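Local coordinates for protein trichomaglin (Trichosanthes lepiniana, PDB 1SGL) that is an S-like ribonuclease of the T2 family, a hydrolase that probably cleaves the phosphodiester bonds of single-stranded RNA, at residues F40-L45 against K125-Y130. Sequence-based numbering, arbitrary orientation.
Sequences FTIHGL and KLFMKY. With SO4 (sulfate ion), chain B.
Ile-42 and Phe-127 are the closest CA pair, 7.6 Å apart, where strand 40-45 and helix 125-129 run nearly antiparallel, at 155°, with segment axes 10.1 Å apart. Phe-127 holds CG anti to its backbone N (chi1 178°), which carries the ring across to the strand. Ile-42 meets the near end of that ring at a slant: its CG1 lies 3.5 Å from Phe-127 CD1, and its CD1 is 3.6 Å from Phe-127 CG. At the far end, Phe-40 O sits at the ring edge, in plane, 3.6 Å from Phe-127 CZ, an approach that fits the weakly positive ring hydrogens. An alanine at Phe-127 would probably open a gap beside Ile-42 CG1 and CD1 and leave Phe-40 O without its ring-edge neighbour. No hydrogen bond joins the segments; apart from that carbonyl the side-chain contacts are apolar, and Tyr-78 also meets the Phe-127 ring. In the alpha+beta fold of T2 ribonucleases, this places helix 116-129 against the antiparallel sheet, on strand 40-47. A classic beta bulge, with His-43 and Gly-44 both opposite Ala-11, lies within that strand. From there His-43 NE2 donates a nearly straight bond (172°) to sulfate O3 at 2.8 Å; the ion, probably from the crystallisation liquor, is also hydrogen-bonded by His-105 and Gln-101, consistent with a site that takes the RNA phosphate. Farther along, Leu-45 CD1 and Leu-126 CD1 touch tip to tip at 4.3 Å.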
loop_
_atom_site.group_PDB
_atom_site.type_symbol
_atom_site.label_atom_id
_atom_site.label_comp_id
_atom_site.label_asym_id
_atom_site.label_seq_id
_atom_site.Cartn_x
_atom_site.Cartn_y
_atom_site.Cartn_z
ATOM N N PHE A 40 -5.711 -3.274 5.777
ATOM C CA PHE A 40 -5.010 -2.627 4.679
ATOM C C PHE A 40 -3.536 -2.933 4.929
ATOM O O PHE A 40 -3.061 -2.789 6.053
ATOM C CB PHE A 40 -5.180 -1.104 4.707
ATOM C CG PHE A 40 -6.411 -0.609 4.003
ATOM C CD1 PHE A 40 -7.499 -0.131 4.728
ATOM C CD2 PHE A 40 -6.489 -0.635 2.618
ATOM C CE1 PHE A 40 -8.655 0.318 4.071
ATOM C CE2 PHE A 40 -7.636 -0.194 1.953
ATOM C CZ PHE A 40 -8.717 0.283 2.678
ATOM N N THR A 41 -2.827 -3.370 3.896
ATOM C CA THR A 41 -1.395 -3.652 4.008
ATOM C C THR A 41 -0.666 -2.784 2.979
ATOM O O THR A 41 -1.277 -2.227 2.062
ATOM C CB THR A 41 -1.064 -5.147 3.744
ATOM O OG1 THR A 41 -1.497 -5.514 2.426
ATOM C CG2 THR A 41 -1.760 -6.037 4.785
ATOM N N ILE A 42 0.643 -2.676 3.137
ATOM C CA ILE A 42 1.466 -1.856 2.257
ATOM C C ILE A 42 1.748 -2.469 0.895
ATOM O O ILE A 42 2.126 -3.634 0.799
ATOM C CB ILE A 42 2.834 -1.572 2.919
ATOM C CG1 ILE A 42 2.619 -0.832 4.238
ATOM C CG2 ILE A 42 3.739 -0.793 1.963
ATOM C CD1 ILE A 42 3.825 -0.866 5.139
ATOM N N HIS A 43 1.550 -1.689 -0.161
ATOM C CA HIS A 43 1.889 -2.166 -1.488
ATOM C C HIS A 43 3.227 -1.507 -1.832
ATOM O O HIS A 43 4.137 -2.165 -2.328
ATOM C CB HIS A 43 0.856 -1.773 -2.540
ATOM C CG HIS A 43 1.242 -2.202 -3.919
ATOM N ND1 HIS A 43 1.172 -3.516 -4.333
ATOM C CD2 HIS A 43 1.814 -1.518 -4.939
ATOM C CE1 HIS A 43 1.690 -3.625 -5.545
ATOM N NE2 HIS A 43 2.087 -2.427 -5.935
ATOM N N GLY A 44 3.347 -0.208 -1.550
ATOM C CA GLY A 44 4.589 0.500 -1.829
ATOM C C GLY A 44 4.530 2.018 -1.714
ATOM O O GLY A 44 3.451 2.617 -1.661
ATOM N N LEU A 45 5.708 2.633 -1.663
ATOM C CA LEU A 45 5.852 4.080 -1.575
ATOM C C LEU A 45 6.502 4.532 -2.885
ATOM O O LEU A 45 7.432 3.887 -3.372
ATOM C CB LEU A 45 6.767 4.448 -0.408
ATOM C CG LEU A 45 7.052 5.943 -0.220
ATOM C CD1 LEU A 45 5.860 6.607 0.460
ATOM C CD2 LEU A 45 8.301 6.131 0.616
ATOM N N LYS A 125 7.543 3.459 8.876
ATOM C CA LYS A 125 7.255 4.504 9.853
ATOM C C LYS A 125 5.964 5.222 9.493
ATOM O O LYS A 125 5.121 5.457 10.355
ATOM C CB LYS A 125 8.393 5.528 9.914
ATOM C CG LYS A 125 9.653 5.032 10.602
ATOM C CD LYS A 125 10.800 6.054 10.504
ATOM C CE LYS A 125 10.479 7.360 11.229
ATOM N NZ LYS A 125 9.286 8.080 10.684
ATOM N N LEU A 126 5.815 5.574 8.218
ATOM C CA LEU A 126 4.618 6.271 7.770
ATOM C C LEU A 126 3.370 5.422 7.949
ATOM O O LEU A 126 2.330 5.929 8.349
ATOM C CB LEU A 126 4.749 6.686 6.302
ATOM C CG LEU A 126 5.752 7.808 6.028
ATOM C CD1 LEU A 126 5.791 8.102 4.536
ATOM C CD2 LEU A 126 5.353 9.046 6.807
ATOM N N PHE A 127 3.475 4.131 7.652
ATOM C CA PHE A 127 2.340 3.232 7.792
ATOM C C PHE A 127 1.874 3.153 9.247
ATOM O O PHE A 127 0.675 3.195 9.519
ATOM C CB PHE A 127 2.711 1.829 7.307
ATOM C CG PHE A 127 1.612 0.812 7.470
ATOM C CD1 PHE A 127 0.548 0.768 6.576
ATOM C CD2 PHE A 127 1.650 -0.112 8.514
ATOM C CE1 PHE A 127 -0.463 -0.183 6.712
ATOM C CE2 PHE A 127 0.645 -1.067 8.662
ATOM C CZ PHE A 127 -0.415 -1.104 7.758
ATOM N N MET A 128 2.828 3.044 10.171
ATOM C CA MET A 128 2.507 2.938 11.589
ATOM C C MET A 128 2.074 4.252 12.218
ATOM O O MET A 128 1.148 4.270 13.023
ATOM C CB MET A 128 3.698 2.356 12.368
ATOM C CG MET A 128 4.041 0.917 11.967
ATOM S SD MET A 128 5.467 0.204 12.843
ATOM C CE MET A 128 6.800 1.229 12.225
ATOM N N LYS A 129 2.724 5.348 11.837
ATOM C CA LYS A 129 2.392 6.654 12.391
ATOM C C LYS A 129 1.019 7.175 11.946
ATOM O O LYS A 129 0.292 7.767 12.742
ATOM C CB LYS A 129 3.464 7.681 12.025
ATOM C CG LYS A 129 3.229 9.027 12.679
ATOM C CD LYS A 129 4.321 10.027 12.354
ATOM C CE LYS A 129 4.075 11.337 13.105
ATOM N NZ LYS A 129 5.042 12.408 12.729
ATOM N N TYR A 130 0.681 6.968 10.678
ATOM C CA TYR A 130 -0.606 7.401 10.143
ATOM C C TYR A 130 -1.363 6.132 9.783
ATOM O O TYR A 130 -1.673 5.881 8.625
ATOM C CB TYR A 130 -0.397 8.274 8.902
ATOM C CG TYR A 130 0.454 9.498 9.172
ATOM C CD1 TYR A 130 1.763 9.577 8.709
ATOM C CD2 TYR A 130 -0.049 10.569 9.913
ATOM C CE1 TYR A 130 2.553 10.687 8.970
ATOM C CE2 TYR A 130 0.738 11.691 10.183
ATOM C CZ TYR A 130 2.034 11.739 9.706
ATOM O OH TYR A 130 2.812 12.839 9.955
HETATM S S SO4 B . 3.544 -0.750 -9.134
HETATM O O1 SO4 B . 3.117 -0.773 -10.545
HETATM O O2 SO4 B . 5.010 -0.609 -9.079
HETATM O O3 SO4 B . 3.143 -2.009 -8.487
HETATM O O4 SO4 B . 2.907 0.381 -8.428
#